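Local structure of protein synthesis inhibitor I (Hordeum vulgare, 4FBC) at residues A[33-36]-A[37-41]; A[80-84]-A[85-89]; A[165-168]-A[169-173]. The protein belongs to the plant ribosome-inactivating proteins, which inhibit protein synthesis, and holds adenosine monophosphate in a pocket of its mixed alpha-beta fold. The protein carries 3 engineered substitutions. All coordinates share one frame; numbering follows the deposited sequence.

Contact 1 of 3, residues A[33-36]-A[37-41]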
# COMPACT_ATOMS: atom_id res chain seq x y z
N ALA A 33 -6.79 -8.53 -3.01
CA ALA A 33 -6.08 -9.55 -3.78
C ALA A 33 -5.89 -9.14 -5.25
O ALA A 33 -4.88 -9.49 -5.87
CB ALA A 33 -6.82 -10.89 -3.68
N GLY A 34 -6.84 -8.41 -5.78
CA GLY A 34 -6.81 -8.01 -7.18
C GLY A 34 -5.73 -6.97 -7.41
O GLY A 34 -5.07 -6.98 -8.45
N ILE A 35 -5.56 -6.07 -6.44
CA ILE A 35 -4.44 -5.10 -6.47
C ILE A 35 -3.10 -5.84 -6.49
O ILE A 35 -2.24 -5.55 -7.33
CB ILE A 35 -4.49 -4.10 -5.30
CG1 ILE A 35 -5.77 -3.26 -5.38
CG2 ILE A 35 -3.26 -3.18 -5.33
CD1 ILE A 35 -6.02 -2.34 -4.20
N ARG A 36 -2.91 -6.79 -5.57
CA ARG A 36 -1.66 -7.54 -5.54
C ARG A 36 -1.42 -8.23 -6.87
O ARG A 36 -0.31 -8.23 -7.39
CB ARG A 36 -1.70 -8.59 -4.44
CG ARG A 36 -1.81 -8.03 -3.04
CD ARG A 36 -2.09 -9.17 -2.07
NE ARG A 36 -2.20 -8.67 -0.71
CZ ARG A 36 -2.81 -9.33 0.27
NH1 ARG A 36 -3.36 -10.52 0.02
NH2 ARG A 36 -2.88 -8.79 1.48
N ASN A 37 -2.48 -8.82 -7.42
CA ASN A 37 -2.38 -9.60 -8.65
C ASN A 37 -1.97 -8.72 -9.84
O ASN A 37 -1.10 -9.10 -10.62
CB ASN A 37 -3.69 -10.33 -8.94
CG ASN A 37 -3.65 -11.11 -10.24
OD1 ASN A 37 -4.29 -10.73 -11.23
ND2 ASN A 37 -2.88 -12.20 -10.26
N LYS A 38 -2.58 -7.54 -9.95
CA LYS A 38 -2.26 -6.63 -11.05
C LYS A 38 -0.89 -5.95 -10.91
O LYS A 38 -0.32 -5.49 -11.91
CB LYS A 38 -3.38 -5.61 -11.25
CG LYS A 38 -4.67 -6.26 -11.76
CD LYS A 38 -5.68 -5.22 -12.21
CE LYS A 38 -6.77 -5.87 -13.05
NZ LYS A 38 -7.78 -4.86 -13.49
N LEU A 39 -0.36 -5.90 -9.69
CA LEU A 39 0.95 -5.28 -9.44
C LEU A 39 2.13 -6.22 -9.69
O LEU A 39 3.28 -5.79 -9.85
CB LEU A 39 1.03 -4.76 -7.99
CG LEU A 39 0.24 -3.51 -7.60
CD1 LEU A 39 0.32 -3.25 -6.09
CD2 LEU A 39 0.78 -2.31 -8.39
N ARG A 40 1.86 -7.52 -9.73
CA ARG A 40 2.91 -8.54 -9.63
C ARG A 40 3.82 -8.58 -10.85
O ARG A 40 3.42 -8.26 -11.97
CB ARG A 40 2.28 -9.93 -9.44
CG ARG A 40 1.88 -10.59 -10.75
CD ARG A 40 0.85 -11.72 -10.62
NE ARG A 40 0.59 -12.30 -11.94
CZ ARG A 40 -0.13 -11.72 -12.92
NH1 ARG A 40 -0.69 -10.52 -12.74
NH2 ARG A 40 -0.29 -12.35 -14.08
N ASN A 41 5.06 -8.97 -10.61
CA ASN A 41 5.94 -9.40 -11.69
C ASN A 41 5.66 -10.87 -11.97
O ASN A 41 6.03 -11.74 -11.18
CB ASN A 41 7.41 -9.20 -11.27
CG ASN A 41 8.39 -9.60 -12.37
OD1 ASN A 41 8.00 -10.16 -13.38
ND2 ASN A 41 9.66 -9.29 -12.16

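Contact 2 of 3, residues A[80-84]-A[85-89]. With AMP (adenosine monophosphate), chain E.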
# COMPACT_ATOMS: atom_id res chain seq x y z
N LEU A 80 -7.41 7.72 -5.57
CA LEU A 80 -6.07 7.76 -5.01
C LEU A 80 -5.06 7.44 -6.10
O LEU A 80 -5.27 6.51 -6.88
CB LEU A 80 -5.93 6.72 -3.91
CG LEU A 80 -7.00 6.73 -2.82
CD1 LEU A 80 -6.68 5.69 -1.75
CD2 LEU A 80 -7.10 8.11 -2.20
N ALA A 81 -3.96 8.20 -6.16
CA ALA A 81 -2.87 7.90 -7.07
C ALA A 81 -1.73 7.24 -6.31
O ALA A 81 -1.15 7.84 -5.40
CB ALA A 81 -2.39 9.18 -7.76
N ILE A 82 -1.41 6.01 -6.69
CA ILE A 82 -0.44 5.20 -5.95
C ILE A 82 0.61 4.65 -6.91
O ILE A 82 0.29 4.22 -8.01
CB ILE A 82 -1.16 4.03 -5.22
CG1 ILE A 82 -2.25 4.56 -4.28
CG2 ILE A 82 -0.15 3.19 -4.44
CD1 ILE A 82 -3.19 3.46 -3.72
N ARG A 83 1.88 4.68 -6.51
CA ARG A 83 2.95 4.17 -7.37
C ARG A 83 2.82 2.65 -7.53
O ARG A 83 2.53 1.95 -6.56
CB ARG A 83 4.32 4.53 -6.79
CG ARG A 83 4.62 6.02 -6.91
CD ARG A 83 5.96 6.38 -6.27
NE ARG A 83 7.06 5.59 -6.81
CZ ARG A 83 8.35 5.85 -6.59
NH1 ARG A 83 8.69 6.88 -5.83
NH2 ARG A 83 9.28 5.07 -7.13
N ALA A 84 3.03 2.16 -8.75
CA ALA A 84 2.92 0.72 -9.02
C ALA A 84 4.23 -0.03 -8.79
O ALA A 84 4.28 -1.25 -8.99
CB ALA A 84 2.40 0.47 -10.44
N ASP A 85 5.27 0.68 -8.36
CA ASP A 85 6.56 0.04 -8.09
C ASP A 85 6.82 -0.16 -6.60
O ASP A 85 7.45 -1.15 -6.22
CB ASP A 85 7.73 0.79 -8.77
CG ASP A 85 7.69 2.29 -8.55
OD1 ASP A 85 6.91 2.77 -7.70
OD2 ASP A 85 8.47 3.01 -9.23
N ASN A 86 6.33 0.76 -5.77
CA ASN A 86 6.52 0.63 -4.32
C ASN A 86 5.25 0.87 -3.49
O ASN A 86 5.31 0.87 -2.27
CB ASN A 86 7.66 1.53 -3.83
CG ASN A 86 7.39 3.00 -4.07
OD1 ASN A 86 6.28 3.39 -4.42
ND2 ASN A 86 8.42 3.84 -3.87
N ILE A 87 4.11 1.04 -4.17
CA ILE A 87 2.81 1.23 -3.52
C ILE A 87 2.74 2.47 -2.61
O ILE A 87 2.01 2.50 -1.62
CB ILE A 87 2.33 -0.06 -2.80
CG1 ILE A 87 2.75 -1.30 -3.59
CG2 ILE A 87 0.79 -0.04 -2.62
CD1 ILE A 87 2.39 -2.65 -2.89
N TYR A 88 3.50 3.51 -2.95
CA TYR A 88 3.44 4.76 -2.20
C TYR A 88 2.25 5.57 -2.63
O TYR A 88 2.06 5.81 -3.81
CB TYR A 88 4.67 5.63 -2.45
CG TYR A 88 5.91 5.25 -1.69
CD1 TYR A 88 6.08 3.97 -1.19
CD2 TYR A 88 6.92 6.18 -1.48
CE1 TYR A 88 7.23 3.62 -0.49
CE2 TYR A 88 8.07 5.85 -0.79
CZ TYR A 88 8.22 4.57 -0.30
OH TYR A 88 9.37 4.23 0.38
N LEU A 89 1.46 6.03 -1.66
CA LEU A 89 0.38 6.97 -1.94
C LEU A 89 1.01 8.33 -2.16
O LEU A 89 1.81 8.78 -1.34
CB LEU A 89 -0.58 7.04 -0.76
CG LEU A 89 -1.71 8.07 -0.85
CD1 LEU A 89 -2.63 7.81 -2.06
CD2 LEU A 89 -2.50 8.10 0.46
P AMP E . 11.34 5.71 3.07
O1P AMP E . 10.94 7.00 3.76
O2P AMP E . 12.63 5.04 3.49
O3P AMP E . 11.35 5.91 1.57
O5' AMP E . 10.14 4.66 3.17
C5' AMP E . 10.14 3.63 4.15
C4' AMP E . 8.84 2.87 4.13
O4' AMP E . 7.76 3.73 4.57
C3' AMP E . 8.39 2.36 2.76
O3' AMP E . 9.01 1.15 2.38
C2' AMP E . 6.87 2.25 2.92
O2' AMP E . 6.53 1.04 3.61
C1' AMP E . 6.58 3.44 3.85
N9 AMP E . 6.17 4.65 3.10
C8 AMP E . 6.87 5.81 3.01
N7 AMP E . 6.22 6.74 2.27
C5 AMP E . 5.05 6.19 1.87
C6 AMP E . 3.88 6.62 1.07
N6 AMP E . 3.83 7.87 0.52
N1 AMP E . 2.86 5.73 0.90
C2 AMP E . 2.91 4.49 1.43
N3 AMP E . 3.94 4.03 2.17
C4 AMP E . 5.02 4.82 2.43

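Contact 3 of 3, residues A[165-168]-A[169-173]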
# COMPACT_ATOMS: atom_id res chain seq x y z
N GLU A 165 -5.27 12.38 9.64
CA GLU A 165 -5.85 11.15 10.15
C GLU A 165 -6.54 10.37 9.03
O GLU A 165 -6.47 9.14 8.98
CB GLU A 165 -6.81 11.46 11.29
CG GLU A 165 -6.14 12.18 12.46
CD GLU A 165 -7.11 12.65 13.53
OE1 GLU A 165 -8.34 12.59 13.31
OE2 GLU A 165 -6.63 13.08 14.61
N ALA A 166 -7.18 11.10 8.12
CA ALA A 166 -7.84 10.48 6.97
C ALA A 166 -6.83 9.78 6.05
O ALA A 166 -7.04 8.63 5.66
CB ALA A 166 -8.63 11.50 6.19
N VAL A 167 -5.75 10.47 5.68
CA VAL A 167 -4.69 9.83 4.92
C VAL A 167 -4.10 8.59 5.61
O VAL A 167 -3.88 7.56 4.98
CB VAL A 167 -3.56 10.83 4.58
CG1 VAL A 167 -2.34 10.10 3.98
CG2 VAL A 167 -4.09 11.86 3.61
N THR A 168 -3.87 8.69 6.92
CA THR A 168 -3.30 7.60 7.70
C THR A 168 -4.22 6.38 7.64
O THR A 168 -3.78 5.24 7.44
CB THR A 168 -3.09 7.99 9.17
OG1 THR A 168 -2.26 9.16 9.24
CG2 THR A 168 -2.42 6.87 9.94
N THR A 169 -5.52 6.65 7.79
CA THR A 169 -6.55 5.62 7.75
C THR A 169 -6.51 4.88 6.41
O THR A 169 -6.52 3.64 6.37
CB THR A 169 -7.95 6.22 7.95
OG1 THR A 169 -8.01 6.86 9.24
CG2 THR A 169 -9.02 5.12 7.88
N LEU A 170 -6.45 5.63 5.32
CA LEU A 170 -6.42 5.01 4.00
C LEU A 170 -5.12 4.27 3.71
O LEU A 170 -5.13 3.22 3.07
CB LEU A 170 -6.70 6.04 2.90
CG LEU A 170 -8.04 6.77 3.00
CD1 LEU A 170 -8.29 7.60 1.76
CD2 LEU A 170 -9.18 5.76 3.22
N LEU A 171 -3.99 4.82 4.17
CA LEU A 171 -2.71 4.15 3.98
C LEU A 171 -2.76 2.76 4.58
O LEU A 171 -2.30 1.78 3.97
CB LEU A 171 -1.59 4.97 4.63
CG LEU A 171 -1.03 6.05 3.72
CD1 LEU A 171 -0.03 6.89 4.49
CD2 LEU A 171 -0.37 5.42 2.52
N LEU A 172 -3.34 2.66 5.77
CA LEU A 172 -3.43 1.39 6.47
C LEU A 172 -4.43 0.45 5.80
O LEU A 172 -4.13 -0.73 5.60
CB LEU A 172 -3.77 1.61 7.94
CG LEU A 172 -2.58 2.09 8.77
CD1 LEU A 172 -3.08 2.77 10.04
CD2 LEU A 172 -1.67 0.92 9.12
N MET A 173 -5.59 0.98 5.41
CA MET A 173 -6.67 0.11 4.92
C MET A 173 -6.57 -0.23 3.44
O MET A 173 -7.23 -1.16 2.96
CB MET A 173 -8.03 0.73 5.27
CG MET A 173 -8.23 0.83 6.79
SD MET A 173 -9.86 1.45 7.23
CE MET A 173 -10.86 -0.05 7.10

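Contact 1 of 3, residues A[33-36]-A[37-41]
The side chain of I35 overlaps that of L39 four residues on, the two lying side by side and pointing the same way, with I35 CG2 3.7 Å from L39 CD1. This is an i to i+4 pair on the last turns of helix 25-39 in the ribosome-inactivating protein fold. The L39 side chain leans back along the helix: its CG is anti to the carbonyl carbon (chi1 -73°), which sets CG 3.2 Å from I35 O. Beyond the helix the pair is covered by F65 of strand 64-70 and by T178 of helix 157-179.

The backbone bonds show how the helix changes towards its end. N37 N to A33 O (2.9 Å) and K38 N to G34 O (3.0 Å) have ordinary helical geometry. The next donor is shared: L39 N reaches I35 O at 3.0 Å with a more bent N-H...O angle of 137°, and also makes a weak bond to R36 O. The four-residue spacing is thus joined by a three-residue one.

The R36 chain, extended from CG to NE, bonds T178 O through NE and A177 O and S184 OG through NH2, tying helix 25-39 to the end of helix 157-179 and to helix 181-190. R40, with CG set between its backbone N and carbonyl carbon, sends an extended chain alongside the helix end, where N37 ND2 sits above one face of its guanidinium, towards the rim. R40 NH1 bonds N37 O at 2.6 Å; that oxygen lies in the guanidinium plane, whereas the nitrogen stands 36° out of the carbonyl plane.

Contact 2 of 3, residues A[80-84]-A[85-89]
R83 grips D85 side-on in a salt bridge at the turn of an antiparallel beta-hairpin, the loop joining strands 78-83 and 89-93. R83 NE meets D85 OD1 at 3.0 Å on its syn lone pair, while R83 NH2 reaches D85 OD2 from above the carboxylate plane. The two flat groups are turned 53° apart, and the R83 chain bends at chi3 (55°) to bring its head there.

Backbone bonds close the hairpin: R83 N to Y88 O is nearly straight at 2.9 Å, and I87 N to R83 O is weak. I82 and L89 form a non-hydrogen-bonded pair next to it. Within the loop N86 OD1 accepts from Y88 N, an Asx turn.

Among apolar contacts, L89 CD1 touches I82 CG1, on the sheet face these two residues share, and L80 CB. I82 CG2 also meets I87 CG2 of the loop.

Face-on contacts form a layered series. N86 ND2 lies 3.4 Å above the centre of the R83 guanidinium and 3.3 Å above the centre of the Y88 ring, so the amide separates them. The other face of Y88 carries the adenine of adenosine monophosphate, its C5 over the ring centre.

Polar bonds hold this ligand at its phosphate and its base, R179 NH1 adding another: Y88 OH donates to O3P, L89 N donates to N1 at 2.9 Å, and N6 of the base donates to L89 O at 2.9 Å.

Contact 3 of 3, residues A[165-168]-A[169-173]
E165 offers its carbonyl oxygen to T169 twice: T169 N reaches E165 O at 2.9 Å and T169 OG1 at 2.8 Å, from opposite faces of the carbonyl plane. With OG1 anti to the carbonyl carbon (chi1 -61°), the hydroxyl turns back along the helix to this oxygen, so the buried threonine satisfies its polar end within its own helix.

A166 O accepts from L170 N at 3.1 Å, and L170 CG lies 3.4 Å from the same oxygen. Both residues face helix 136-147, where each touches L146.

V167 O takes the bond of L171 N (2.9 Å). The side chains run side by side, V167 CG1 to L171 CD1 at 4.0 Å, and both pack on L89 of strand 89-93.

T168 repeats the arrangement with L172, its CG2 4.2 Å from L172 CD1, while its OG1 bonds R164 O, one turn earlier.

A wider pi-type turn follows at 171-173. The i to i+4 ladder is that of an alpha-helix; here it belongs to helix 157-179 of the ribosome-inactivating protein fold, mostly buried along these residues, which supplies L171 to the adenosine monophosphate pocket.

Overall arrangement
The three contacts come in series along the chain, on helix 25-39, on the end of strand 78-83 with the loop leading to strand 89-93, and on helix 157-179. Contact 2 is the middle piece: its centre is about 12 Å from that of contact 1 and about 14 Å from that of contact 3, and it touches both. L39 CD1 packs on I87 CD1 on one side, and L89 CB on L171 CD2 on the other. Contacts 1 and 3 have centres about 20 Å apart, on opposite sides of the chain's centre, and do not touch. The hairpin packs on both helices, which also meet directly near T178, and contacts 2 and 3 together contribute I87, Y88, L89 and L171 to the adenosine monophosphate pocket.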